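Local structure of TetR-family transcriptional regulator (Streptomyces coelicolor, 2G7L) at residues Glu122-Leu125 against Arg126-Glu129; Ala178-Arg181 against Ala182-Ala186; Leu210-Ser213 against Phe214-Val218. The protein probably regulates transcription as a homodimer, pairing an N-terminal helix-turn-helix domain that binds DNA with a TetR-type C-terminal domain for dimerisation and, as in relatives, ligand sensing. All coordinates share one frame; numbering follows the deposited sequence.

Contact 1 (Glu122-Leu125 against Arg126-Glu129); sequences ENYL and RLVE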
loop_
_atom_site.group_PDB
_atom_site.type_symbol
_atom_site.label_atom_id
_atom_site.label_comp_id
_atom_site.label_asym_id
_atom_site.label_seq_id
_atom_site.Cartn_x
_atom_site.Cartn_y
_atom_site.Cartn_z
ATOM N N GLU A 122 17.343 5.922 12.439
ATOM C CA GLU A 122 17.342 5.300 13.767
ATOM C C GLU A 122 15.966 4.995 14.349
ATOM O O GLU A 122 15.787 3.976 15.030
ATOM C CB GLU A 122 18.174 6.093 14.812
ATOM C CG GLU A 122 18.538 5.204 16.045
ATOM C CD GLU A 122 18.883 3.722 15.662
ATOM O OE1 GLU A 122 19.955 3.485 15.041
ATOM O OE2 GLU A 122 18.089 2.793 15.997
ATOM N N ASN A 123 15.024 5.894 14.115
ATOM C CA ASN A 123 13.703 5.772 14.675
ATOM C C ASN A 123 12.926 4.586 14.050
ATOM O O ASN A 123 12.115 3.940 14.732
ATOM C CB ASN A 123 12.945 7.072 14.489
ATOM C CG ASN A 123 13.524 8.232 15.358
ATOM O OD1 ASN A 123 13.897 8.017 16.507
ATOM N ND2 ASN A 123 13.524 9.454 14.822
ATOM N N TYR A 124 13.200 4.303 12.773
ATOM C CA TYR A 124 12.500 3.257 12.042
ATOM C C TYR A 124 13.112 1.949 12.466
ATOM O O TYR A 124 12.382 1.005 12.777
ATOM C CB TYR A 124 12.576 3.417 10.504
ATOM C CG TYR A 124 11.651 2.436 9.739
ATOM C CD1 TYR A 124 10.273 2.609 9.749
ATOM C CD2 TYR A 124 12.157 1.373 9.027
ATOM C CE1 TYR A 124 9.397 1.721 9.046
ATOM C CE2 TYR A 124 11.296 0.477 8.312
ATOM C CZ TYR A 124 9.912 0.671 8.345
ATOM O OH TYR A 124 9.005 -0.176 7.654
ATOM N N LEU A 125 14.441 1.884 12.481
ATOM C CA LEU A 125 15.131 0.724 13.045
ATOM C C LEU A 125 14.694 0.408 14.501
ATOM O O LEU A 125 14.638 -0.758 14.879
ATOM C CB LEU A 125 16.663 0.922 12.958
ATOM C CG LEU A 125 17.323 0.235 11.755
ATOM C CD1 LEU A 125 16.633 0.649 10.448
ATOM C CD2 LEU A 125 18.796 0.618 11.749
ATOM N N ARG A 126 14.380 1.435 15.290
ATOM C CA ARG A 126 13.836 1.234 16.626
ATOM C C ARG A 126 12.389 0.729 16.658
ATOM O O ARG A 126 12.031 -0.112 17.503
ATOM C CB ARG A 126 13.943 2.506 17.496
ATOM C CG ARG A 126 15.384 2.692 18.120
ATOM C CD ARG A 126 15.427 3.935 19.041
ATOM N NE ARG A 126 14.381 4.907 18.699
ATOM C CZ ARG A 126 13.348 5.250 19.481
ATOM N NH1 ARG A 126 13.213 4.695 20.696
ATOM N NH2 ARG A 126 12.443 6.150 19.037
ATOM N N LEU A 127 11.545 1.320 15.804
ATOM C CA LEU A 127 10.221 0.754 15.531
ATOM C C LEU A 127 10.319 -0.679 15.118
ATOM O O LEU A 127 9.655 -1.494 15.707
ATOM C CB LEU A 127 9.478 1.533 14.453
ATOM C CG LEU A 127 8.070 1.007 14.094
ATOM C CD1 LEU A 127 7.046 1.454 15.143
ATOM C CD2 LEU A 127 7.734 1.660 12.737
ATOM N N VAL A 128 11.121 -1.017 14.125
ATOM C CA VAL A 128 11.187 -2.409 13.719
ATOM C C VAL A 128 11.682 -3.359 14.809
ATOM O O VAL A 128 11.093 -4.425 14.986
ATOM C CB VAL A 128 11.680 -2.750 12.202
ATOM C CG1 VAL A 128 11.778 -1.549 11.235
ATOM C CG2 VAL A 128 12.715 -3.921 12.038
ATOM N N GLU A 129 12.721 -2.940 15.560
ATOM C CA GLU A 129 13.295 -3.762 16.646
ATOM C C GLU A 129 12.177 -4.117 17.644
ATOM O O GLU A 129 12.027 -5.231 18.037
ATOM C CB GLU A 129 14.446 -2.954 17.342
ATOM C CG GLU A 129 14.890 -3.536 18.660
ATOM C CD GLU A 129 15.719 -4.749 18.442
ATOM O OE1 GLU A 129 16.113 -4.934 17.264
ATOM O OE2 GLU A 129 15.960 -5.534 19.431
#
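Four successive i to i+4 hydrogen bonds tie residues 122-125 to 126-129 as continuous alpha helix, from Arg126 N to Glu122 O (2.9 Å) through to Glu129 N and Leu125 O (3.0 Å); the bond from Val128 N to Tyr124 O is the shortest at 2.7 Å. Tyr124 carries the apolar side. Its CG stands anti to the backbone N (chi1 -171°), which carries the ring along the helix toward Val128, and chi2 turns a face to it. There CG1 of Val128 lies 3.9 Å from the centroid of the Tyr124 ring, 27° off the normal, a CH-pi contact displaced toward the CD2-CE2 rim. Near its CD1-CE1 side the ring meets Leu127 obliquely, CD1 of Tyr124 being 4.0 Å from CD2 of Leu127. This turn opens helix 122-136 of the TetR-type C-terminal domain: Leu127 also packs on Val96 and Tyr100 of helix 89-106, while Asp72 accepts hydrogen bonds from Asn123 ND2, through its backbone O, and from Tyr124 N, through OD2, joining the turn to helix 63-74. Across the helix surface, Arg126 bends at chi3 and folds back beside Asn123. Its NH2 donates a weak hydrogen bond of 3.5 Å to Asn123 OD1, which lies at the guanidinium edge, the amide and guanidinium planes being 77° apart. A leucine in place of Arg126 would probably leave Asn123 OD1 without this donor, though ND2 would still be held by Asp72. Farther along, the carboxylate of Glu129 accepts from the backbone N atoms of Ala193 and Ile194 of the second subunit.

Contact 2 (Ala178-Arg181 against Ala182-Ala186); sequences ATVR and ALRDA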
loop_
_atom_site.group_PDB
_atom_site.type_symbol
_atom_site.label_atom_id
_atom_site.label_comp_id
_atom_site.label_asym_id
_atom_site.label_seq_id
_atom_site.Cartn_x
_atom_site.Cartn_y
_atom_site.Cartn_z
ATOM N N ALA A 178 -15.920 6.629 -6.013
ATOM C CA ALA A 178 -16.519 6.113 -7.241
ATOM C C ALA A 178 -16.685 4.611 -7.137
ATOM O O ALA A 178 -17.678 4.045 -7.615
ATOM C CB ALA A 178 -15.672 6.474 -8.450
ATOM N N THR A 179 -15.703 3.958 -6.513
ATOM C CA THR A 179 -15.771 2.523 -6.287
ATOM C C THR A 179 -16.980 2.157 -5.420
ATOM O O THR A 179 -17.692 1.215 -5.735
ATOM C CB THR A 179 -14.484 2.019 -5.652
ATOM O OG1 THR A 179 -13.404 2.391 -6.509
ATOM C CG2 THR A 179 -14.542 0.498 -5.479
ATOM N N VAL A 180 -17.231 2.936 -4.370
ATOM C CA VAL A 180 -18.307 2.668 -3.424
ATOM C C VAL A 180 -19.656 2.848 -4.098
ATOM O O VAL A 180 -20.557 1.994 -3.917
ATOM C CB VAL A 180 -18.178 3.486 -2.115
ATOM C CG1 VAL A 180 -19.453 3.341 -1.210
ATOM C CG2 VAL A 180 -16.915 3.039 -1.347
ATOM N N ARG A 181 -19.778 3.906 -4.906
ATOM C CA ARG A 181 -21.001 4.137 -5.716
ATOM C C ARG A 181 -21.266 2.976 -6.701
ATOM O O ARG A 181 -22.393 2.442 -6.750
ATOM C CB ARG A 181 -20.945 5.488 -6.454
ATOM C CG ARG A 181 -20.987 6.693 -5.487
ATOM C CD ARG A 181 -21.197 8.087 -6.132
ATOM N NE ARG A 181 -20.058 8.536 -6.940
ATOM C CZ ARG A 181 -18.950 9.103 -6.444
ATOM N NH1 ARG A 181 -18.805 9.272 -5.117
ATOM N NH2 ARG A 181 -17.972 9.482 -7.285
ATOM N N ALA A 182 -20.227 2.566 -7.435
ATOM C CA ALA A 182 -20.340 1.514 -8.434
ATOM C C ALA A 182 -20.740 0.165 -7.819
ATOM O O ALA A 182 -21.441 -0.641 -8.465
ATOM C CB ALA A 182 -19.051 1.397 -9.237
ATOM N N LEU A 183 -20.288 -0.075 -6.585
ATOM C CA LEU A 183 -20.609 -1.288 -5.841
ATOM C C LEU A 183 -22.073 -1.239 -5.381
ATOM O O LEU A 183 -22.800 -2.219 -5.585
ATOM C CB LEU A 183 -19.669 -1.505 -4.649
ATOM C CG LEU A 183 -18.397 -2.397 -4.650
ATOM C CD1 LEU A 183 -18.133 -3.353 -5.884
ATOM C CD2 LEU A 183 -17.137 -1.722 -4.176
ATOM N N ARG A 184 -22.504 -0.116 -4.789
ATOM C CA ARG A 184 -23.931 0.081 -4.467
ATOM C C ARG A 184 -24.905 -0.083 -5.694
ATOM O O ARG A 184 -26.057 -0.490 -5.515
ATOM C CB ARG A 184 -24.178 1.414 -3.728
ATOM C CG ARG A 184 -23.168 1.712 -2.636
ATOM C CD ARG A 184 -23.571 2.843 -1.679
ATOM N NE ARG A 184 -24.002 2.281 -0.396
ATOM C CZ ARG A 184 -23.455 2.527 0.801
ATOM N NH1 ARG A 184 -22.444 3.384 0.937
ATOM N NH2 ARG A 184 -23.948 1.923 1.883
ATOM N N ASP A 185 -24.418 0.195 -6.907
ATOM C CA ASP A 185 -25.211 0.215 -8.151
ATOM C C ASP A 185 -25.104 -1.049 -8.985
ATOM O O ASP A 185 -25.915 -1.228 -9.920
ATOM C CB ASP A 185 -24.754 1.336 -9.102
ATOM C CG ASP A 185 -25.098 2.707 -8.605
ATOM O OD1 ASP A 185 -26.157 2.873 -7.946
ATOM O OD2 ASP A 185 -24.309 3.635 -8.900
ATOM N N ALA A 186 -24.069 -1.867 -8.724
ATOM C CA ALA A 186 -23.956 -3.192 -9.343
ATOM C C ALA A 186 -25.315 -3.887 -9.224
ATOM O O ALA A 186 -25.989 -3.796 -8.189
ATOM C CB ALA A 186 -22.853 -4.038 -8.696
#
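Ala182 begins the second half of this short helix by donating from its backbone N to Ala178 O (3.0 Å, N-H...O 161°), while its methyl carbon rests 3.4 Å from the same Ala178 O. Leu183 bonds through its N to Thr179 O at 3.0 Å, and its side chain runs alongside that of Thr179, both pointing the same way, so that methyl meets methyl: CD2 of Leu183 to CG2 of Thr179, 3.7 Å. The threonine can offer this methyl because CG2 stands anti to the backbone N, leaving OG1 for a hydrogen bond to Pro119 O of the second subunit. Arg184 makes the straightest backbone bond of the set, its N to Val180 O at 174°. Its side chain lies along Val180, the guanidinium NH1 coming obliquely to 3.7 Å from the Val180 CG1 methyl in a van der Waals contact. The bond from Asp185 N to Arg181 O, 3.0 Å long, is weak and bent at 128°. Ala186 N still bonds Ala182 O at 2.9 Å, one more i to i+4 bond, as the chain leaves the helix. Helix 178-185 lies at the edge of the C-terminal domain, with Val180, Leu183 and Arg184 covering Val202 of a loop in the same chain, and with Ala182 and Leu183 set against Leu125 on helix 122-136 of the second subunit.

Contact 3 (Leu210-Ser213 against Phe214-Val218); sequences LRWS and FDVLV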
loop_
_atom_site.group_PDB
_atom_site.type_symbol
_atom_site.label_atom_id
_atom_site.label_comp_id
_atom_site.label_asym_id
_atom_site.label_seq_id
_atom_site.Cartn_x
_atom_site.Cartn_y
_atom_site.Cartn_z
ATOM N N LEU A 210 -8.927 -1.434 10.448
ATOM C CA LEU A 210 -7.572 -1.602 10.966
ATOM C C LEU A 210 -7.585 -2.438 12.233
ATOM O O LEU A 210 -6.649 -3.171 12.467
ATOM C CB LEU A 210 -6.951 -0.197 11.278
ATOM C CG LEU A 210 -6.232 0.632 10.188
ATOM C CD1 LEU A 210 -5.997 2.021 10.732
ATOM C CD2 LEU A 210 -4.875 -0.034 9.712
ATOM N N ARG A 211 -8.616 -2.339 13.065
ATOM C CA ARG A 211 -8.704 -3.269 14.259
ATOM C C ARG A 211 -8.779 -4.695 13.757
ATOM O O ARG A 211 -8.054 -5.588 14.191
ATOM C CB ARG A 211 -9.936 -3.003 15.161
ATOM C CG ARG A 211 -9.761 -1.971 16.313
ATOM C CD ARG A 211 -10.847 -2.090 17.409
ATOM N NE ARG A 211 -10.759 -3.353 18.171
ATOM C CZ ARG A 211 -9.910 -3.572 19.193
ATOM N NH1 ARG A 211 -9.056 -2.616 19.598
ATOM N NH2 ARG A 211 -9.902 -4.751 19.812
ATOM N N TRP A 212 -9.652 -4.891 12.776
ATOM C CA TRP A 212 -9.783 -6.206 12.132
ATOM C C TRP A 212 -8.526 -6.663 11.385
ATOM O O TRP A 212 -8.109 -7.779 11.567
ATOM C CB TRP A 212 -11.022 -6.219 11.180
ATOM C CG TRP A 212 -11.336 -7.586 10.685
ATOM C CD1 TRP A 212 -11.820 -8.625 11.426
ATOM C CD2 TRP A 212 -11.153 -8.096 9.345
ATOM N NE1 TRP A 212 -11.952 -9.735 10.652
ATOM C CE2 TRP A 212 -11.573 -9.453 9.367
ATOM C CE3 TRP A 212 -10.677 -7.537 8.133
ATOM C CZ2 TRP A 212 -11.537 -10.274 8.237
ATOM C CZ3 TRP A 212 -10.595 -8.357 7.022
ATOM C CH2 TRP A 212 -11.066 -9.713 7.068
ATOM N N SER A 213 -7.892 -5.866 10.510
ATOM C CA SER A 213 -6.765 -6.540 9.821
ATOM C C SER A 213 -5.529 -6.831 10.701
ATOM O O SER A 213 -4.687 -7.744 10.422
ATOM C CB SER A 213 -6.371 -5.810 8.551
ATOM O OG SER A 213 -5.841 -4.579 8.869
ATOM N N PHE A 214 -5.380 -6.066 11.761
ATOM C CA PHE A 214 -4.352 -6.413 12.756
ATOM C C PHE A 214 -4.519 -7.868 13.255
ATOM O O PHE A 214 -3.604 -8.727 13.163
ATOM C CB PHE A 214 -4.386 -5.411 13.942
ATOM C CG PHE A 214 -3.476 -5.829 15.083
ATOM C CD1 PHE A 214 -2.124 -5.507 15.064
ATOM C CD2 PHE A 214 -3.948 -6.619 16.127
ATOM C CE1 PHE A 214 -1.269 -5.960 16.117
ATOM C CE2 PHE A 214 -3.089 -7.067 17.173
ATOM C CZ PHE A 214 -1.770 -6.718 17.161
ATOM N N ASP A 215 -5.715 -8.160 13.753
ATOM C CA ASP A 215 -6.071 -9.580 14.138
ATOM C C ASP A 215 -5.964 -10.559 13.000
ATOM O O ASP A 215 -5.370 -11.607 13.146
ATOM C CB ASP A 215 -7.490 -9.590 14.727
ATOM C CG ASP A 215 -7.534 -8.928 16.086
ATOM O OD1 ASP A 215 -6.566 -9.194 16.830
ATOM O OD2 ASP A 215 -8.507 -8.184 16.411
ATOM N N VAL A 216 -6.450 -10.189 11.822
ATOM C CA VAL A 216 -6.328 -11.089 10.675
ATOM C C VAL A 216 -4.879 -11.417 10.440
ATOM O O VAL A 216 -4.484 -12.581 10.190
ATOM C CB VAL A 216 -6.942 -10.402 9.356
ATOM C CG1 VAL A 216 -6.623 -11.161 8.144
ATOM C CG2 VAL A 216 -8.379 -10.190 9.519
ATOM N N LEU A 217 -4.052 -10.361 10.476
ATOM C CA LEU A 217 -2.650 -10.558 10.136
ATOM C C LEU A 217 -1.947 -11.320 11.229
ATOM O O LEU A 217 -1.178 -12.256 10.952
ATOM C CB LEU A 217 -1.983 -9.171 9.912
ATOM C CG LEU A 217 -2.267 -8.662 8.478
ATOM C CD1 LEU A 217 -2.000 -7.217 8.442
ATOM C CD2 LEU A 217 -1.289 -9.397 7.509
ATOM N N VAL A 218 -2.163 -10.922 12.473
ATOM C CA VAL A 218 -1.464 -11.681 13.612
ATOM C C VAL A 218 -1.830 -13.178 13.639
ATOM O O VAL A 218 -0.961 -14.124 13.610
ATOM C CB VAL A 218 -1.719 -10.938 14.971
ATOM C CG1 VAL A 218 -1.087 -11.688 16.100
ATOM C CG2 VAL A 218 -1.021 -9.533 14.887
#
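Leu210 takes the backbone N of Phe214 at its O, 3.2 Å away, while its side chain packs on Thr101 and Phe105 of helix 89-106. Arg211 O accepts a hydrogen bond from Arg94 NH1. Asp215, one turn on, forms salt bridges to Arg90 and Arg94, so two arginines of helix 89-106 hold this flank. Trp212 makes the main side-chain contact. With its CG anti to the backbone N (chi1 -170°), the indole leans forward along the helix, toward its C-terminal end, and lays one face on Val216: CG2 of Val216 sits 3.3 Å from the centroid of the Trp212 six-membered ring, 12° off the normal, a close CH-pi contact over the ring centre. The same pair is also joined through the backbone, Val216 N to Trp212 O at 2.9 Å. NE1 of the indole is hydrogen-bonded to Thr224 O of the second subunit, which should help fix the ring's rotation. Ser213 O accepts a short bond from Leu217 N (2.7 Å), and CB of Leu217 crowds the same Ser213 O at 3.1 Å. The buried hydroxyl of Ser213 bonds to Asp155 OD2 on helix 142-161. With Val216 packed on Ile221 and Trp212 on Lys151 of the second subunit, helices 142-161 and 206-223 both reach the partner chain, consistent with the four-helix bundle that dimerises TetR-family regulators.

All three contacts are short lengths of single helices in the C-terminal domain, and all touch the second subunit. Contact 3 is the most buried and contact 2 the most peripheral, its centre about 28 Å from the chain's, against 13 Å for contact 1. Contacts 1 and 3 both lean on helices 89-106 and 142-161, and each sets a valine methyl over an aromatic face; contact 2 relies on methyl contacts and an arginine side chain laid along a valine. Polar ends differ: salt bridges around contact 3, a weak amide-guanidinium bond in contact 1. Although the nearest atoms of contacts 1 and 2 are about 27 Å apart within one chain, Leu125 packs against the second subunit's copy of contact 2.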